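Local structure of hypothetical protein (Streptococcus pneumoniae, 2HIY) at residues R12-G17 / Y71-S76; D104-T109 / T151-Y156; E110-D115 / R164-R169; A119-L124 / V160-H165. The protein is of unknown function, a conserved bacterial protein of the DUF1697 family whose chain folds into two similar alpha/beta halves. All coordinates share one frame; numbering follows the deposited sequence.

Overall arrangement
Interaction 1 closes first, joining the loop after strand 5-10 to the turn before strand 78-81, the first and last strands of the N-terminal sheet. The three remaining contacts belong to the second half. Interaction 2 spans from strand 102-108 to helix 152-156; interactions 3 and 4 open inside that span and close beyond it, so both cross interaction 2. Interactions 3 and 4 end on overlapping stretches, sharing Arg164 and His165. Interactions 2 and 3 bring helix 152-156 and the loop before helix 114-122 to strands 102-108 and 166-170; interaction 4 ties helix 114-122 to the loop before strand 166-170. One link between the halves is Ser76 OG to Arg164 O.

Interaction 1 (R12-G17 / Y71-S76); sequences RGINVG and YPFIQS
Arg12 meets Ser76 mostly through water. Its CG packs against Ser76 OG, while one water takes a weak bond from Arg12 N and donates to Ser76 OG (3.0 Å from water to OG). That hydroxyl also bonds to Arg164 O, so Ser76 OG is held by two partners, water and Arg164 O. Arg12 O receives two waters: one at 2.9 Å from O also donates to Ser76 O, the other at 2.8 Å from O also donates to Phe73 O. No direct hydrogen bond links the segments; these three waters take that part. Past Gly13, which has positive phi, Ile14 supplies the dry contact. Its chi1 of 70° places CG1 between the backbone N and the carbonyl carbon and CG2 beside the backbone N, anti to the carbonyl carbon. CG2 does the touching, 3.8 Å from Ile74 CG1 and 3.9 Å from Phe73 CE1, where it meets the ring at its edge. Tyr71 CB lies over the rim of one face of that ring, inside a type I turn closed by Ile74 N to Tyr71 O (2.9 Å). The contact thus joins the loops flanking the first and last strands of the N-terminal ferredoxin-like sheet, with Ile14 resting on Met24 of helix 24-34 and Ile74 on Phe67 of helix 56-70.

Interaction 2 (D104-T109 / T151-Y156); sequences DFLFYT and TAYHKY
Tyr153 lays its ring beside Asp104 and Leu106, packing the second helix of a ferredoxin-like beta-alpha-beta-beta-alpha-beta unit against the first strand of that unit. It gives up the most surface of the three. Its CG stands anti to the backbone N (chi1 -174°), which sends the ring from helix 152-156 toward strand 102-108. The phenol end reaches the carboxylate of Asp104: OD2 lies 3.6 Å from Tyr153 CZ and 3.4 Å from Tyr153 OH. Although the two side chains run roughly at right angles, carboxylate and ring planes are only 8° apart. Asp104 OD2 forms a salt bridge with Lys142, and the same lysine makes a cation-pi contact with the Tyr153 ring, so one positive charge serves both residues and probably helps stabilise the carboxylate beside the phenol. Leu106, two residues along the strand and on the same side of it, brings CD1 to the edge of the ring, 4.0 Å from Tyr153 CE1. Leucine and tyrosine run alongside in opposite senses, and the contact is apolar. Trp140 of strand 137-142 meets Tyr153 edge-to-face, while Ile168 of strand 166-170 also touches it; the tyrosine therefore spans the neighbours of the central strand as well. At the start of the short helix, both carboxylate oxygens of Glu129 take backbone N-H groups, from Ala152 and Tyr153. Thr151 is the N-cap: its OG1 accepts from His154 N at 3.2 Å, with an N-H...O angle of 162°.

Interaction 3 (E110-D115 / R164-R169); sequences EGLDVD and RHITIR
Leu112 spreads its two methyls over the backbone and CB of His165. Its CG is anti to the backbone N (chi1 -178°), extending the side chain toward the other segment, and the fork then sets CD2 3.6 Å from His165 O and CD1 3.9 Å from His165 CB. CD2 also approaches Ile166 CG2 at 4.2 Å, a looser touch. His165 holds CG beside its own backbone N and opposite its carbonyl carbon (chi1 -61°); the leucine methyls meet its CB and carbonyl O. The two side chains pass each other at a slant. Ile166 is turned differently, with CG1 between its backbone N and carbonyl carbon (chi1 53°), and it bears on Leu106 of the adjoining strand 102-108. Farther down strand 166-170, Arg169 links the strand to Asn47, Val11 and Gly46 of the N-terminal half. Just after Leu112, Asp113 is the N-cap of helix 114-122; the contact thus lies on the loop that leads from strand 102-108 into this first helix of the C-terminal ferredoxin-like unit. Between the segments there is no hydrogen bond. His165 O, against which the leucine methyl rests, is hydrogen-bonded to Thr109 OG1, so the junction can be apolar on one side without leaving that carbonyl unpaired.

Interaction 4 (A119-L124 / V160-H165); sequences ATVESL and VPFYRH
Val121 and Thr120 close on Phe162, joining the first helix of the C-terminal ferredoxin-like unit to the loop between its second helix and last strand. The tight part is apolar. Val121 CG2 comes 3.6 Å from Phe162 CZ, the two side chains lying about at right angles. Thr120 CG2 sits at the ring's edge, near its plane, 3.8 Å from Phe162 CE2, and is equally close to Val160 CG1 (3.8 Å). One methyl is thus shared between a valine and a phenylalanine. Thr120 can offer it because CG2 is anti to the backbone N, which leaves OG1 to bond back to Gln116 O within the helix. Val160 CG2 covers the centre of one face of the Phe162 ring, so two residues of a single type I turn, Val160 to Tyr163, form one packed block. Val121 also rests on Leu131, Phe133 and Ile138 of the sheet, which continues the core beneath the helix. The outer side differs. Pro161 is exposed at the turn and packs on Gln29 of the second subunit, another copy of the protein, and Asn33 of that subunit donates through ND2 to Val160 O. The turn's own bond, Tyr163 N to Val160 O, is weak at 3.3 Å. Glu122 and Ser123 are exposed; Ser123 OG turns back to donate to Thr120 O at 2.6 Å, in the carbonyl plane and on a lone pair.

Interaction 1 (R12-G17 / Y71-S76)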
# COMPACT_ATOMS: atom_id res chain seq x y z
N ARG D 12 5.39 -15.90 -14.96
CA ARG D 12 5.53 -14.66 -14.22
C ARG D 12 4.23 -13.88 -14.24
O ARG D 12 3.38 -14.07 -15.13
CB ARG D 12 6.62 -13.80 -14.87
CG ARG D 12 6.25 -13.35 -16.27
CD ARG D 12 6.66 -11.92 -16.68
NE ARG D 12 6.88 -10.98 -15.58
CZ ARG D 12 6.08 -9.97 -15.25
NH1 ARG D 12 6.43 -9.19 -14.23
NH2 ARG D 12 4.96 -9.73 -15.91
N GLY D 13 4.09 -12.99 -13.28
CA GLY D 13 3.07 -11.97 -13.30
C GLY D 13 1.69 -12.37 -12.84
O GLY D 13 0.76 -11.57 -12.98
N ILE D 14 1.52 -13.57 -12.30
CA ILE D 14 0.18 -14.01 -11.91
C ILE D 14 -0.15 -13.79 -10.44
O ILE D 14 0.75 -13.70 -9.60
CB ILE D 14 -0.11 -15.49 -12.33
CG1 ILE D 14 0.69 -16.52 -11.52
CG2 ILE D 14 0.11 -15.67 -13.83
CD1 ILE D 14 0.10 -17.94 -11.63
N ASN D 15 -1.44 -13.71 -10.16
CA ASN D 15 -1.94 -13.62 -8.78
C ASN D 15 -1.30 -12.49 -7.98
O ASN D 15 -0.93 -12.67 -6.82
CB ASN D 15 -1.78 -14.96 -8.06
CG ASN D 15 -2.68 -16.02 -8.65
OD1 ASN D 15 -3.80 -15.73 -9.05
ND2 ASN D 15 -2.16 -17.24 -8.76
N VAL D 16 -1.15 -11.34 -8.63
CA VAL D 16 -0.63 -10.12 -7.99
C VAL D 16 -1.50 -8.93 -8.38
O VAL D 16 -2.20 -8.96 -9.40
CB VAL D 16 0.84 -9.85 -8.38
CG1 VAL D 16 1.77 -10.92 -7.80
CG2 VAL D 16 1.01 -9.78 -9.89
N GLY D 17 -1.45 -7.88 -7.57
CA GLY D 17 -2.11 -6.60 -7.88
C GLY D 17 -3.59 -6.69 -8.20
O GLY D 17 -4.09 -5.93 -9.03
N TYR D 71 -5.76 -18.11 -20.23
CA TYR D 71 -5.10 -17.12 -19.35
C TYR D 71 -4.22 -16.23 -20.21
O TYR D 71 -3.01 -16.33 -20.15
CB TYR D 71 -4.21 -17.82 -18.30
CG TYR D 71 -5.00 -18.77 -17.44
CD1 TYR D 71 -5.81 -18.29 -16.41
CD2 TYR D 71 -4.97 -20.16 -17.67
CE1 TYR D 71 -6.58 -19.16 -15.62
CE2 TYR D 71 -5.76 -21.04 -16.90
CZ TYR D 71 -6.54 -20.54 -15.87
OH TYR D 71 -7.31 -21.37 -15.09
N PRO D 72 -4.84 -15.33 -21.00
CA PRO D 72 -4.11 -14.58 -22.02
C PRO D 72 -3.08 -13.61 -21.46
O PRO D 72 -2.24 -13.14 -22.24
CB PRO D 72 -5.22 -13.86 -22.81
CG PRO D 72 -6.46 -14.13 -22.14
CD PRO D 72 -6.29 -15.07 -21.02
N PHE D 73 -3.12 -13.30 -20.17
CA PHE D 73 -2.06 -12.50 -19.53
C PHE D 73 -0.79 -13.30 -19.27
O PHE D 73 0.23 -12.73 -18.88
CB PHE D 73 -2.60 -11.90 -18.23
CG PHE D 73 -3.30 -12.91 -17.34
CD1 PHE D 73 -2.55 -13.73 -16.50
CD2 PHE D 73 -4.69 -13.05 -17.35
CE1 PHE D 73 -3.17 -14.68 -15.70
CE2 PHE D 73 -5.31 -13.97 -16.53
CZ PHE D 73 -4.54 -14.79 -15.70
N ILE D 74 -0.83 -14.62 -19.46
CA ILE D 74 0.41 -15.42 -19.37
C ILE D 74 1.02 -15.43 -20.77
O ILE D 74 0.58 -16.18 -21.65
CB ILE D 74 0.12 -16.85 -18.85
CG1 ILE D 74 -0.44 -16.77 -17.41
CG2 ILE D 74 1.40 -17.72 -18.92
CD1 ILE D 74 -0.82 -18.12 -16.75
N GLN D 75 1.98 -14.54 -20.99
CA GLN D 75 2.52 -14.27 -22.31
C GLN D 75 3.96 -14.73 -22.50
O GLN D 75 4.55 -14.52 -23.57
CB GLN D 75 2.37 -12.77 -22.62
CG GLN D 75 0.90 -12.41 -22.86
CD GLN D 75 0.63 -10.94 -22.97
OE1 GLN D 75 1.53 -10.13 -23.20
NE2 GLN D 75 -0.64 -10.57 -22.82
N SER D 76 4.52 -15.35 -21.46
CA SER D 76 5.80 -16.03 -21.54
C SER D 76 5.76 -17.13 -20.50
O SER D 76 4.98 -17.07 -19.53
CB SER D 76 6.96 -15.07 -21.21
OG SER D 76 6.99 -14.72 -19.81
O HOH W 1 7.22 -16.42 -17.36
O HOH W 2 3.82 -15.07 -17.87
O HOH W 3 1.22 -12.67 -16.25

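Interaction 2 (D104-T109 / T151-Y156)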
# COMPACT_ATOMS: atom_id res chain seq x y z
N ASP D 104 18.78 -14.41 -6.42
CA ASP D 104 17.69 -14.67 -7.35
C ASP D 104 18.17 -15.43 -8.56
O ASP D 104 19.33 -15.27 -8.98
CB ASP D 104 17.06 -13.36 -7.77
CG ASP D 104 16.50 -12.62 -6.56
OD1 ASP D 104 15.52 -13.12 -5.96
OD2 ASP D 104 17.05 -11.57 -6.16
N PHE D 105 17.28 -16.25 -9.14
CA PHE D 105 17.58 -16.88 -10.40
C PHE D 105 16.58 -16.32 -11.41
O PHE D 105 15.38 -16.36 -11.16
CB PHE D 105 17.44 -18.40 -10.32
CG PHE D 105 18.08 -19.11 -11.49
CD1 PHE D 105 19.45 -19.26 -11.53
CD2 PHE D 105 17.32 -19.58 -12.55
CE1 PHE D 105 20.05 -19.91 -12.58
CE2 PHE D 105 17.91 -20.24 -13.58
CZ PHE D 105 19.29 -20.40 -13.62
N LEU D 106 17.09 -15.84 -12.53
CA LEU D 106 16.25 -15.31 -13.60
C LEU D 106 16.13 -16.40 -14.67
O LEU D 106 17.04 -16.58 -15.48
CB LEU D 106 16.90 -14.05 -14.21
CG LEU D 106 16.93 -12.79 -13.33
CD1 LEU D 106 17.83 -12.98 -12.11
CD2 LEU D 106 17.48 -11.62 -14.14
N PHE D 107 15.02 -17.15 -14.64
CA PHE D 107 14.86 -18.25 -15.58
C PHE D 107 14.52 -17.74 -16.96
O PHE D 107 13.61 -16.91 -17.14
CB PHE D 107 13.70 -19.15 -15.16
CG PHE D 107 14.00 -20.08 -14.01
CD1 PHE D 107 14.56 -21.34 -14.24
CD2 PHE D 107 13.64 -19.75 -12.68
CE1 PHE D 107 14.80 -22.24 -13.15
CE2 PHE D 107 13.86 -20.64 -11.62
CZ PHE D 107 14.45 -21.87 -11.87
N TYR D 108 15.24 -18.22 -17.97
CA TYR D 108 14.90 -17.93 -19.34
C TYR D 108 13.54 -18.52 -19.68
O TYR D 108 13.10 -19.48 -19.07
CB TYR D 108 15.97 -18.48 -20.27
CG TYR D 108 17.36 -17.90 -20.05
CD1 TYR D 108 17.55 -16.54 -19.74
CD2 TYR D 108 18.50 -18.71 -20.23
CE1 TYR D 108 18.87 -16.02 -19.57
CE2 TYR D 108 19.78 -18.20 -20.07
CZ TYR D 108 19.95 -16.87 -19.77
OH TYR D 108 21.26 -16.38 -19.64
N THR D 109 12.86 -17.95 -20.66
CA THR D 109 11.56 -18.45 -21.12
C THR D 109 11.68 -18.99 -22.55
O THR D 109 12.62 -18.73 -23.27
CB THR D 109 10.53 -17.33 -21.12
OG1 THR D 109 11.01 -16.24 -21.92
CG2 THR D 109 10.22 -16.85 -19.69
N THR D 151 22.38 -1.34 -6.51
CA THR D 151 22.75 -2.39 -7.44
C THR D 151 22.09 -2.21 -8.82
O THR D 151 21.00 -1.59 -8.94
CB THR D 151 22.36 -3.81 -6.92
OG1 THR D 151 20.94 -3.93 -6.73
CG2 THR D 151 23.12 -4.15 -5.63
N ALA D 152 22.72 -2.75 -9.85
CA ALA D 152 22.11 -2.78 -11.17
C ALA D 152 20.84 -3.60 -11.15
O ALA D 152 19.88 -3.28 -11.87
CB ALA D 152 23.10 -3.36 -12.17
N TYR D 153 20.82 -4.69 -10.39
CA TYR D 153 19.60 -5.49 -10.27
C TYR D 153 18.41 -4.61 -9.88
O TYR D 153 17.35 -4.65 -10.54
CB TYR D 153 19.82 -6.59 -9.23
CG TYR D 153 18.68 -7.57 -9.14
CD1 TYR D 153 18.65 -8.68 -9.98
CD2 TYR D 153 17.64 -7.42 -8.21
CE1 TYR D 153 17.58 -9.59 -9.95
CE2 TYR D 153 16.56 -8.32 -8.17
CZ TYR D 153 16.56 -9.41 -9.02
OH TYR D 153 15.50 -10.29 -8.94
N HIS D 154 18.58 -3.83 -8.84
CA HIS D 154 17.51 -2.96 -8.39
C HIS D 154 17.24 -1.81 -9.35
O HIS D 154 16.06 -1.52 -9.66
CB HIS D 154 17.84 -2.40 -7.02
CG HIS D 154 16.85 -1.39 -6.55
ND1 HIS D 154 15.55 -1.74 -6.25
CD2 HIS D 154 16.95 -0.05 -6.39
CE1 HIS D 154 14.89 -0.65 -5.90
NE2 HIS D 154 15.72 0.39 -5.96
N LYS D 155 18.31 -1.11 -9.76
CA LYS D 155 18.12 0.14 -10.50
C LYS D 155 17.67 -0.04 -11.91
O LYS D 155 17.01 0.87 -12.44
CB LYS D 155 19.41 0.94 -10.52
CG LYS D 155 19.75 1.47 -9.13
CD LYS D 155 21.11 2.16 -9.13
CE LYS D 155 21.11 3.37 -10.03
NZ LYS D 155 22.43 4.07 -9.93
N TYR D 156 18.04 -1.16 -12.55
CA TYR D 156 17.89 -1.24 -13.99
C TYR D 156 17.02 -2.33 -14.53
O TYR D 156 16.65 -2.24 -15.69
CB TYR D 156 19.25 -1.34 -14.72
CG TYR D 156 20.26 -0.29 -14.31
CD1 TYR D 156 19.92 1.06 -14.26
CD2 TYR D 156 21.55 -0.67 -13.97
CE1 TYR D 156 20.87 2.03 -13.87
CE2 TYR D 156 22.50 0.29 -13.59
CZ TYR D 156 22.14 1.62 -13.53
OH TYR D 156 23.07 2.57 -13.15

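Interaction 3 (E110-D115 / R164-R169)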
# COMPACT_ATOMS: atom_id res chain seq x y z
N GLU D 110 10.66 -19.74 -22.95
CA GLU D 110 10.64 -20.31 -24.28
C GLU D 110 10.61 -19.23 -25.34
O GLU D 110 9.83 -18.28 -25.25
CB GLU D 110 9.41 -21.23 -24.41
CG GLU D 110 9.60 -22.51 -23.63
CD GLU D 110 10.78 -23.32 -24.15
OE1 GLU D 110 10.89 -23.52 -25.38
OE2 GLU D 110 11.64 -23.73 -23.33
N GLY D 111 11.52 -19.33 -26.30
CA GLY D 111 11.55 -18.36 -27.39
C GLY D 111 12.43 -17.16 -27.12
O GLY D 111 12.62 -16.33 -28.01
N LEU D 112 12.99 -17.07 -25.92
CA LEU D 112 13.80 -15.90 -25.58
C LEU D 112 15.12 -15.89 -26.36
O LEU D 112 15.80 -16.91 -26.47
CB LEU D 112 14.07 -15.92 -24.08
CG LEU D 112 14.87 -14.77 -23.50
CD1 LEU D 112 14.13 -13.44 -23.63
CD2 LEU D 112 15.11 -15.10 -22.07
N ASP D 113 15.52 -14.71 -26.84
CA ASP D 113 16.83 -14.57 -27.46
C ASP D 113 17.86 -14.38 -26.32
O ASP D 113 18.13 -13.28 -25.89
CB ASP D 113 16.83 -13.36 -28.42
CG ASP D 113 18.17 -13.15 -29.13
OD1 ASP D 113 19.14 -13.88 -28.83
OD2 ASP D 113 18.28 -12.21 -29.94
N VAL D 114 18.42 -15.49 -25.86
CA VAL D 114 19.35 -15.44 -24.74
C VAL D 114 20.57 -14.58 -25.01
O VAL D 114 21.05 -13.88 -24.13
CB VAL D 114 19.74 -16.86 -24.29
CG1 VAL D 114 20.86 -16.85 -23.25
CG2 VAL D 114 18.50 -17.59 -23.75
N ASP D 115 21.07 -14.60 -26.25
CA ASP D 115 22.20 -13.78 -26.55
C ASP D 115 21.92 -12.28 -26.39
O ASP D 115 22.80 -11.53 -25.98
CB ASP D 115 22.75 -14.09 -27.95
CG ASP D 115 23.57 -15.38 -27.99
OD1 ASP D 115 23.83 -16.02 -26.94
OD2 ASP D 115 24.01 -15.71 -29.11
N ARG D 164 9.68 -8.92 -18.97
CA ARG D 164 8.45 -9.73 -18.94
C ARG D 164 8.66 -11.09 -19.57
O ARG D 164 7.71 -11.88 -19.68
CB ARG D 164 7.31 -8.98 -19.62
CG ARG D 164 6.84 -7.75 -18.82
CD ARG D 164 5.80 -6.89 -19.58
NE ARG D 164 4.81 -7.68 -20.30
CZ ARG D 164 3.67 -8.11 -19.79
NH1 ARG D 164 3.34 -7.81 -18.53
NH2 ARG D 164 2.85 -8.85 -20.54
N HIS D 165 9.90 -11.38 -19.99
CA HIS D 165 10.24 -12.64 -20.67
C HIS D 165 11.27 -13.42 -19.90
O HIS D 165 11.99 -14.26 -20.47
CB HIS D 165 10.67 -12.34 -22.10
CG HIS D 165 9.58 -11.70 -22.87
ND1 HIS D 165 9.45 -10.34 -23.00
CD2 HIS D 165 8.50 -12.26 -23.46
CE1 HIS D 165 8.34 -10.08 -23.68
NE2 HIS D 165 7.76 -11.23 -23.98
N ILE D 166 11.39 -13.13 -18.61
CA ILE D 166 12.13 -13.99 -17.70
C ILE D 166 11.24 -14.29 -16.52
O ILE D 166 10.30 -13.53 -16.26
CB ILE D 166 13.44 -13.35 -17.19
CG1 ILE D 166 13.16 -11.97 -16.60
CG2 ILE D 166 14.49 -13.33 -18.30
CD1 ILE D 166 14.30 -11.35 -15.84
N THR D 167 11.54 -15.37 -15.82
CA THR D 167 10.75 -15.73 -14.66
C THR D 167 11.67 -15.71 -13.46
O THR D 167 12.56 -16.56 -13.34
CB THR D 167 10.14 -17.14 -14.85
OG1 THR D 167 9.58 -17.23 -16.18
CG2 THR D 167 9.10 -17.38 -13.81
N ILE D 168 11.45 -14.77 -12.56
CA ILE D 168 12.40 -14.56 -11.47
C ILE D 168 11.94 -15.35 -10.26
O ILE D 168 10.77 -15.27 -9.85
CB ILE D 168 12.49 -13.09 -11.12
CG1 ILE D 168 12.96 -12.31 -12.34
CG2 ILE D 168 13.45 -12.91 -9.90
CD1 ILE D 168 13.07 -10.78 -12.12
N ARG D 169 12.84 -16.12 -9.68
CA ARG D 169 12.56 -16.85 -8.44
C ARG D 169 13.71 -16.65 -7.47
O ARG D 169 14.87 -16.60 -7.88
CB ARG D 169 12.42 -18.35 -8.71
CG ARG D 169 11.24 -18.70 -9.67
CD ARG D 169 9.91 -18.44 -8.95
NE ARG D 169 8.71 -18.83 -9.71
CZ ARG D 169 7.98 -18.01 -10.46
NH1 ARG D 169 8.32 -16.75 -10.62
NH2 ARG D 169 6.90 -18.50 -11.07

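Interaction 4 (A119-L124 / V160-H165)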
# COMPACT_ATOMS: atom_id res chain seq x y z
N ALA D 119 23.77 -9.74 -23.75
CA ALA D 119 24.38 -8.46 -24.15
C ALA D 119 23.83 -7.31 -23.33
O ALA D 119 24.57 -6.45 -22.85
CB ALA D 119 24.16 -8.19 -25.66
N THR D 120 22.53 -7.32 -23.11
CA THR D 120 21.90 -6.27 -22.30
C THR D 120 22.41 -6.31 -20.86
O THR D 120 22.82 -5.28 -20.33
CB THR D 120 20.40 -6.43 -22.35
OG1 THR D 120 19.97 -6.22 -23.70
CG2 THR D 120 19.70 -5.39 -21.43
N VAL D 121 22.43 -7.50 -20.26
CA VAL D 121 22.90 -7.59 -18.88
C VAL D 121 24.37 -7.17 -18.77
O VAL D 121 24.73 -6.44 -17.86
CB VAL D 121 22.67 -8.98 -18.31
CG1 VAL D 121 23.32 -9.10 -16.96
CG2 VAL D 121 21.17 -9.24 -18.16
N GLU D 122 25.17 -7.57 -19.75
CA GLU D 122 26.59 -7.23 -19.70
C GLU D 122 26.80 -5.74 -19.84
O GLU D 122 27.88 -5.25 -19.43
CB GLU D 122 27.34 -7.93 -20.85
CG GLU D 122 27.65 -9.39 -20.55
CD GLU D 122 28.28 -10.11 -21.75
OE1 GLU D 122 28.15 -9.65 -22.92
OE2 GLU D 122 28.86 -11.19 -21.52
N SER D 123 25.86 -5.02 -20.43
CA SER D 123 25.96 -3.55 -20.59
C SER D 123 25.73 -2.79 -19.28
O SER D 123 26.02 -1.60 -19.19
CB SER D 123 24.98 -3.01 -21.65
OG SER D 123 23.64 -2.93 -21.16
N LEU D 124 25.18 -3.46 -18.27
CA LEU D 124 24.86 -2.79 -17.03
C LEU D 124 26.10 -2.67 -16.14
O LEU D 124 26.90 -3.61 -16.04
CB LEU D 124 23.78 -3.58 -16.29
CG LEU D 124 22.49 -3.89 -17.04
CD1 LEU D 124 21.58 -4.72 -16.14
CD2 LEU D 124 21.78 -2.61 -17.48
N VAL D 160 14.71 -2.97 -18.74
CA VAL D 160 15.16 -3.84 -19.84
C VAL D 160 13.98 -4.43 -20.62
O VAL D 160 12.94 -4.74 -20.04
CB VAL D 160 16.10 -4.99 -19.35
CG1 VAL D 160 17.38 -4.42 -18.64
CG2 VAL D 160 15.35 -6.00 -18.48
N PRO D 161 14.12 -4.58 -21.93
CA PRO D 161 13.07 -5.16 -22.75
C PRO D 161 12.75 -6.61 -22.39
O PRO D 161 11.63 -7.04 -22.63
CB PRO D 161 13.62 -5.03 -24.18
CG PRO D 161 14.62 -3.96 -24.11
CD PRO D 161 15.23 -4.06 -22.76
N PHE D 162 13.68 -7.33 -21.78
CA PHE D 162 13.46 -8.74 -21.52
C PHE D 162 12.71 -9.02 -20.23
O PHE D 162 12.42 -10.17 -19.92
CB PHE D 162 14.81 -9.53 -21.60
CG PHE D 162 15.79 -9.26 -20.47
CD1 PHE D 162 15.60 -9.82 -19.21
CD2 PHE D 162 16.96 -8.50 -20.69
CE1 PHE D 162 16.49 -9.57 -18.16
CE2 PHE D 162 17.86 -8.27 -19.66
CZ PHE D 162 17.64 -8.82 -18.40
N TYR D 163 12.39 -7.99 -19.45
CA TYR D 163 11.85 -8.21 -18.14
C TYR D 163 10.63 -9.12 -18.07
O TYR D 163 10.56 -9.99 -17.18
CB TYR D 163 11.52 -6.86 -17.51
CG TYR D 163 11.09 -6.97 -16.07
CD1 TYR D 163 12.04 -7.15 -15.07
CD2 TYR D 163 9.73 -6.92 -15.71
CE1 TYR D 163 11.67 -7.28 -13.75
CE2 TYR D 163 9.35 -7.03 -14.35
CZ TYR D 163 10.35 -7.21 -13.40
OH TYR D 163 10.02 -7.32 -12.06
N ARG D 164 9.68 -8.92 -18.97
CA ARG D 164 8.45 -9.73 -18.94
C ARG D 164 8.66 -11.09 -19.57
O ARG D 164 7.71 -11.88 -19.68
CB ARG D 164 7.31 -8.98 -19.62
CG ARG D 164 6.84 -7.75 -18.82
CD ARG D 164 5.80 -6.89 -19.58
NE ARG D 164 4.81 -7.68 -20.30
CZ ARG D 164 3.67 -8.11 -19.79
NH1 ARG D 164 3.34 -7.81 -18.53
NH2 ARG D 164 2.85 -8.85 -20.54
N HIS D 165 9.90 -11.38 -19.99
CA HIS D 165 10.24 -12.64 -20.67
C HIS D 165 11.27 -13.42 -19.90
O HIS D 165 11.99 -14.26 -20.47
CB HIS D 165 10.67 -12.34 -22.10
CG HIS D 165 9.58 -11.70 -22.87
ND1 HIS D 165 9.45 -10.34 -23.00
CD2 HIS D 165 8.50 -12.26 -23.46
CE1 HIS D 165 8.34 -10.08 -23.68
NE2 HIS D 165 7.76 -11.23 -23.98